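Side-chain contacts in Lic12234 (Leptospira interrogans, PDB 4TZH), which is of unknown function but belongs to a leucine-rich repeat subfamily of a human pathogen and may act as a virulence factor: residues K8-A13 and E38-L43; L161-N166 and R174-L179. All coordinates share one frame; numbering follows the deposited sequence. Where two conformers were deposited one is given.

Contact 1: K8-A13 and E38-L43; sequences KNLSDA and EQLVNL
A13 and L40 make the nearest backbone approach, their CA atoms 7.8 Å apart, where the short helix 10-13 faces the end of the 3-10 segment 38-39 and the turn 40-43. The contact is apolar, and L40 carries its side of it alone, with one methyl for each partner. Its CD1 meets L10 CD1 at 3.9 Å, the two leucine side chains crossing at a slant; its CD2 lies against A13, 4.1 Å from CB and 3.9 Å from the carbonyl O of the same residue. L10 reaches over through its branch end: CG stands opposite the backbone N (chi1 -178°), which carries CD1 to L40. A13, with no more than a methyl, points toward L40. L40 is the centre of an inverse gamma turn and opens the type I turn closed by the L43 N to L40 O bond. On the far side, N9 caps the helix. Its OD1 takes D12 N at 2.8 Å, nearly straight at 167°, and also the S11 hydroxyl at 2.6 Å, both in the plane of the amide carbonyl. Two donors thus hold this one acceptor at the start of the single turn that carries L10 and A13. L23 of strand 22-24 touches both L10 and L40. The arrangement is consistent with an N-terminal cap on a leucine-rich repeat solenoid, L10 and A13 packing at the end of the leucine core.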
loop_
_atom_site.group_PDB
_atom_site.type_symbol
_atom_site.label_atom_id
_atom_site.label_comp_id
_atom_site.label_asym_id
_atom_site.label_seq_id
_atom_site.Cartn_x
_atom_site.Cartn_y
_atom_site.Cartn_z
ATOM N N LYS A 8 15.690 -14.929 -1.558
ATOM C CA LYS A 8 14.749 -15.120 -2.661
ATOM C C LYS A 8 13.991 -16.426 -2.547
ATOM O O LYS A 8 13.217 -16.763 -3.452
ATOM C CB LYS A 8 15.512 -15.061 -3.998
ATOM C CG LYS A 8 16.084 -13.676 -4.306
ATOM C CD LYS A 8 16.862 -13.702 -5.608
ATOM C CE LYS A 8 16.629 -12.490 -6.465
ATOM N NZ LYS A 8 16.867 -12.792 -7.905
ATOM N N ASN A 9 14.229 -17.174 -1.444
ATOM C CA ASN A 9 13.584 -18.462 -1.265
ATOM C C ASN A 9 13.052 -18.589 0.147
ATOM O O ASN A 9 13.830 -18.474 1.095
ATOM C CB ASN A 9 14.548 -19.562 -1.608
ATOM C CG ASN A 9 13.942 -20.932 -1.443
ATOM O OD1 ASN A 9 13.906 -21.497 -0.357
ATOM N ND2 ASN A 9 13.476 -21.496 -2.526
ATOM N N LEU A 10 11.743 -18.831 0.287
ATOM C CA LEU A 10 11.158 -18.895 1.617
ATOM C C LEU A 10 11.674 -20.081 2.412
ATOM O O LEU A 10 11.967 -19.910 3.596
ATOM C CB LEU A 10 9.619 -18.890 1.549
ATOM C CG LEU A 10 8.859 -18.913 2.905
ATOM C CD1 LEU A 10 9.189 -17.717 3.815
ATOM C CD2 LEU A 10 7.321 -18.974 2.702
ATOM N N SER A 11 11.792 -21.282 1.783
ATOM C CA SER A 11 12.259 -22.420 2.565
ATOM C C SER A 11 13.651 -22.204 3.147
ATOM O O SER A 11 13.869 -22.517 4.330
ATOM C CB SER A 11 12.161 -23.713 1.760
ATOM O OG SER A 11 12.775 -23.648 0.484
ATOM N N ASP A 12 14.578 -21.649 2.347
ATOM C CA ASP A 12 15.921 -21.330 2.833
ATOM C C ASP A 12 15.835 -20.263 3.929
ATOM O O ASP A 12 16.492 -20.423 4.949
ATOM C CB ASP A 12 16.834 -20.815 1.709
ATOM C CG ASP A 12 17.314 -21.849 0.717
ATOM O OD1 ASP A 12 17.283 -23.057 1.052
ATOM O OD2 ASP A 12 17.780 -21.448 -0.373
ATOM N N ALA A 13 14.974 -19.226 3.763
ATOM C CA ALA A 13 14.822 -18.164 4.780
ATOM C C ALA A 13 14.379 -18.750 6.096
ATOM O O ALA A 13 14.850 -18.291 7.128
ATOM C CB ALA A 13 13.808 -17.107 4.324
ATOM N N GLU A 38 5.140 -15.703 9.052
ATOM C CA GLU A 38 5.198 -15.112 10.395
ATOM C C GLU A 38 6.487 -15.431 11.152
ATOM O O GLU A 38 6.770 -14.762 12.150
ATOM C CB GLU A 38 3.998 -15.545 11.235
ATOM C CG GLU A 38 3.975 -17.022 11.529
ATOM C CD GLU A 38 2.807 -17.429 12.404
ATOM O OE1 GLU A 38 2.295 -16.572 13.160
ATOM O OE2 GLU A 38 2.388 -18.602 12.311
ATOM N N GLN A 39 7.237 -16.458 10.712
ATOM C CA GLN A 39 8.491 -16.779 11.407
ATOM C C GLN A 39 9.603 -15.739 11.161
ATOM O O GLN A 39 10.579 -15.699 11.922
ATOM C CB GLN A 39 8.996 -18.158 11.000
ATOM C CG GLN A 39 8.102 -19.280 11.503
ATOM C CD GLN A 39 8.631 -20.615 11.042
ATOM O OE1 GLN A 39 9.817 -20.916 11.160
ATOM N NE2 GLN A 39 7.761 -21.438 10.511
ATOM N N LEU A 40 9.462 -14.911 10.110
ATOM C CA LEU A 40 10.503 -13.953 9.729
ATOM C C LEU A 40 10.297 -12.677 10.496
ATOM O O LEU A 40 9.980 -11.632 9.935
ATOM C CB LEU A 40 10.493 -13.742 8.207
ATOM C CG LEU A 40 10.581 -15.035 7.374
ATOM C CD1 LEU A 40 10.672 -14.699 5.875
ATOM C CD2 LEU A 40 11.837 -15.846 7.739
ATOM N N VAL A 41 10.452 -12.778 11.824
ATOM C CA VAL A 41 10.068 -11.683 12.719
ATOM C C VAL A 41 10.811 -10.372 12.490
ATOM O O VAL A 41 10.264 -9.313 12.817
ATOM C CB VAL A 41 10.153 -12.128 14.179
ATOM C CG1 VAL A 41 9.161 -13.258 14.448
ATOM C CG2 VAL A 41 11.576 -12.554 14.544
ATOM N N ASN A 42 12.038 -10.427 11.910
ATOM C CA ASN A 42 12.840 -9.224 11.683
ATOM C C ASN A 42 12.733 -8.696 10.278
ATOM O O ASN A 42 13.486 -7.803 9.899
ATOM C CB ASN A 42 14.285 -9.491 12.048
ATOM C CG ASN A 42 14.421 -9.686 13.534
ATOM O OD1 ASN A 42 13.753 -9.011 14.319
ATOM N ND2 ASN A 42 15.214 -10.679 13.947
ATOM N N LEU A 43 11.811 -9.252 9.493
ATOM C CA LEU A 43 11.663 -8.825 8.104
ATOM C C LEU A 43 11.372 -7.322 8.006
ATOM O O LEU A 43 10.443 -6.812 8.656
ATOM C CB LEU A 43 10.549 -9.626 7.459
ATOM C CG LEU A 43 10.583 -9.643 5.933
ATOM C CD1 LEU A 43 11.834 -10.387 5.421
ATOM C CD2 LEU A 43 9.312 -10.310 5.390
#

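Contact 2: L161-N166 and R174-L179; sequences LNLWDN and RNIRKL
I176 is the one helix residue that touches segment 161-166, and in the conformer described it does so through a single methyl. Its CG2 stands 4.3 Å from L161 CD2 and 4.3 Å from L163 CD1, facing the ends of two leucines, two residues apart, that both point toward the helix. L161 extends there with CG opposite its backbone N (chi1 175°). I187 of strand 186-188 and T171 also touch I176, while L138 of strand 137-139 packs on L161. The next shell is polar and fixes the backbone beyond L163. N162 OD1 accepts W164 N at 3.0 Å in an Asx turn, and its ND2 sits 3.3 Å above the plane of the indole, displaced toward the rim. N166 ND2 gives a nearly straight bond (176°) to L163 O, approaching from above that carbonyl's plane, and also bonds L140 O; N166 OD1 accepts L145 N, earlier in the chain. The buried amide is thus satisfied at both ends, as in the asparagine ladder of leucine-rich repeats. The direct contact between the two segments rests on aliphatic packing alone, whereas hydrogen bonds run along the sheet and in the turn after L163.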
loop_
_atom_site.group_PDB
_atom_site.type_symbol
_atom_site.label_atom_id
_atom_site.label_comp_id
_atom_site.label_asym_id
_atom_site.label_seq_id
_atom_site.Cartn_x
_atom_site.Cartn_y
_atom_site.Cartn_z
ATOM N N LEU A 161 -0.535 14.481 -5.196
ATOM C CA LEU A 161 -1.768 13.713 -5.292
ATOM C C LEU A 161 -1.971 13.421 -6.786
ATOM O O LEU A 161 -2.200 14.376 -7.545
ATOM C CB LEU A 161 -2.971 14.484 -4.722
ATOM C CG LEU A 161 -4.326 13.819 -4.882
ATOM C CD1 LEU A 161 -4.381 12.472 -4.148
ATOM C CD2 LEU A 161 -5.446 14.736 -4.352
ATOM N N ASN A 162 -1.847 12.158 -7.222
ATOM C CA ASN A 162 -1.946 11.862 -8.651
ATOM C C ASN A 162 -3.267 11.188 -8.959
ATOM O O ASN A 162 -3.513 10.064 -8.505
ATOM C CB ASN A 162 -0.753 11.010 -9.060
ATOM C CG ASN A 162 -0.652 10.956 -10.559
ATOM O OD1 ASN A 162 -1.653 10.817 -11.247
ATOM N ND2 ASN A 162 0.572 11.209 -11.080
ATOM N N LEU A 163 -4.101 11.887 -9.713
ATOM C CA LEU A 163 -5.442 11.416 -10.088
ATOM C C LEU A 163 -5.545 11.225 -11.593
ATOM O O LEU A 163 -6.655 11.151 -12.114
ATOM C CB LEU A 163 -6.547 12.413 -9.620
ATOM C CG LEU A 163 -6.516 12.702 -8.107
ATOM C CD1 LEU A 163 -7.536 13.782 -7.746
ATOM C CD2 LEU A 163 -6.810 11.450 -7.308
ATOM N N TRP A 164 -4.403 11.131 -12.309
ATOM C CA TRP A 164 -4.479 10.967 -13.762
ATOM C C TRP A 164 -5.355 9.792 -14.173
ATOM O O TRP A 164 -5.423 8.779 -13.479
ATOM C CB TRP A 164 -3.094 10.710 -14.349
ATOM C CG TRP A 164 -2.184 11.922 -14.394
ATOM C CD1 TRP A 164 -2.545 13.236 -14.492
ATOM C CD2 TRP A 164 -0.757 11.893 -14.432
ATOM N NE1 TRP A 164 -1.410 14.036 -14.566
ATOM C CE2 TRP A 164 -0.305 13.235 -14.506
ATOM C CE3 TRP A 164 0.188 10.871 -14.361
ATOM C CZ2 TRP A 164 1.055 13.565 -14.553
ATOM C CZ3 TRP A 164 1.538 11.195 -14.408
ATOM C CH2 TRP A 164 1.957 12.527 -14.477
ATOM N N ASP A 165 -5.985 9.911 -15.347
ATOM C CA ASP A 165 -6.788 8.827 -15.914
ATOM C C ASP A 165 -7.888 8.318 -14.988
ATOM O O ASP A 165 -8.034 7.102 -14.774
ATOM C CB ASP A 165 -5.910 7.684 -16.453
ATOM C CG ASP A 165 -6.693 6.591 -17.189
ATOM O OD1 ASP A 165 -7.702 6.923 -17.855
ATOM O OD2 ASP A 165 -6.298 5.406 -17.095
ATOM N N ASN A 166 -8.691 9.248 -14.473
ATOM C CA ASN A 166 -9.921 8.923 -13.731
ATOM C C ASN A 166 -11.021 9.752 -14.382
ATOM O O ASN A 166 -11.580 10.665 -13.758
ATOM C CB ASN A 166 -9.808 9.217 -12.234
ATOM C CG ASN A 166 -9.040 8.164 -11.514
ATOM O OD1 ASN A 166 -9.584 7.105 -11.173
ATOM N ND2 ASN A 166 -7.744 8.445 -11.249
ATOM N N ARG A 174 -11.477 22.608 -8.864
ATOM C CA ARG A 174 -11.435 23.633 -7.824
ATOM C C ARG A 174 -11.794 23.056 -6.451
ATOM O O ARG A 174 -11.191 23.455 -5.450
ATOM C CB ARG A 174 -12.361 24.814 -8.214
ATOM C CG ARG A 174 -12.418 25.967 -7.238
ATOM C CD ARG A 174 -13.279 27.102 -7.799
ATOM N NE ARG A 174 -12.833 27.540 -9.128
ATOM C CZ ARG A 174 -12.665 28.806 -9.498
ATOM N NH1 ARG A 174 -12.914 29.794 -8.647
ATOM N NH2 ARG A 174 -12.251 29.095 -10.725
ATOM N N ASN A 175 -12.765 22.128 -6.408
ATOM C CA ASN A 175 -13.199 21.524 -5.142
ATOM C C ASN A 175 -12.091 20.686 -4.499
ATOM O O ASN A 175 -11.887 20.755 -3.281
ATOM C CB ASN A 175 -14.470 20.697 -5.347
ATOM C CG ASN A 175 -15.689 21.518 -5.739
ATOM O OD1 ASN A 175 -15.600 22.649 -6.243
ATOM N ND2 ASN A 175 -16.861 20.951 -5.539
ATOM N N ILE A 176 -11.365 19.929 -5.340
ATOM C CA ILE A 176 -10.239 19.086 -4.924
ATOM C C ILE A 176 -9.139 19.994 -4.360
ATOM O O ILE A 176 -8.629 19.778 -3.256
ATOM C CB ILE A 176 -9.737 18.241 -6.146
ATOM C CG1 ILE A 176 -10.833 17.280 -6.690
ATOM C CG2 ILE A 176 -8.410 17.498 -5.854
ATOM C CD1 ILE A 176 -11.271 16.096 -5.769
ATOM N N ARG A 177 -8.782 21.024 -5.131
ATOM C CA ARG A 177 -7.728 21.949 -4.739
ATOM C C ARG A 177 -8.095 22.694 -3.474
ATOM O O ARG A 177 -7.213 22.919 -2.644
ATOM C CB ARG A 177 -7.360 22.906 -5.876
ATOM C CG ARG A 177 -6.793 22.172 -7.090
ATOM C CD ARG A 177 -6.367 23.131 -8.184
ATOM N NE ARG A 177 -5.632 22.445 -9.257
ATOM C CZ ARG A 177 -4.326 22.202 -9.229
ATOM N NH1 ARG A 177 -3.596 22.584 -8.190
ATOM N NH2 ARG A 177 -3.741 21.567 -10.240
ATOM N N LYS A 178 -9.402 23.031 -3.294
ATOM C CA LYS A 178 -9.856 23.708 -2.078
ATOM C C LYS A 178 -9.590 22.886 -0.813
ATOM O O LYS A 178 -9.343 23.476 0.239
ATOM C CB LYS A 178 -11.344 24.067 -2.172
ATOM C CG LYS A 178 -11.601 25.498 -2.621
ATOM C CD LYS A 178 -13.096 25.819 -2.709
ATOM C CE LYS A 178 -13.532 26.875 -1.709
ATOM N NZ LYS A 178 -15.012 27.017 -1.651
ATOM N N LEU A 179 -9.576 21.529 -0.911
ATOM C CA LEU A 179 -9.296 20.693 0.262
ATOM C C LEU A 179 -7.903 20.965 0.838
ATOM O O LEU A 179 -7.691 20.780 2.043
ATOM C CB LEU A 179 -9.414 19.188 -0.058
ATOM C CG LEU A 179 -10.750 18.654 -0.577
ATOM C CD1 LEU A 179 -10.616 17.191 -0.934
ATOM C CD2 LEU A 179 -11.882 18.861 0.462
#

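From the N terminus, the chain soon enters contact 1: 8-13 meets 38-43 across 24 intervening residues, closing a loop that contains strand 22-24, the outermost strand at that end of the parallel sheet. Successive strands then follow one another in sequence order until 160-162. There contact 2 opens and soon closes over seven residues, within the beta-alpha-beta unit that leads to strand 186-188, the last in the sheet. The two loops lie in series, neither nesting nor crossing. The centres of contact 1 and contact 2 are about 40 Å apart, on opposite sides of the chain's centre, and the two do not touch. Each lies toward one end of the solenoid and packs a short helix on leucines there, consistent with N- and C-terminal caps.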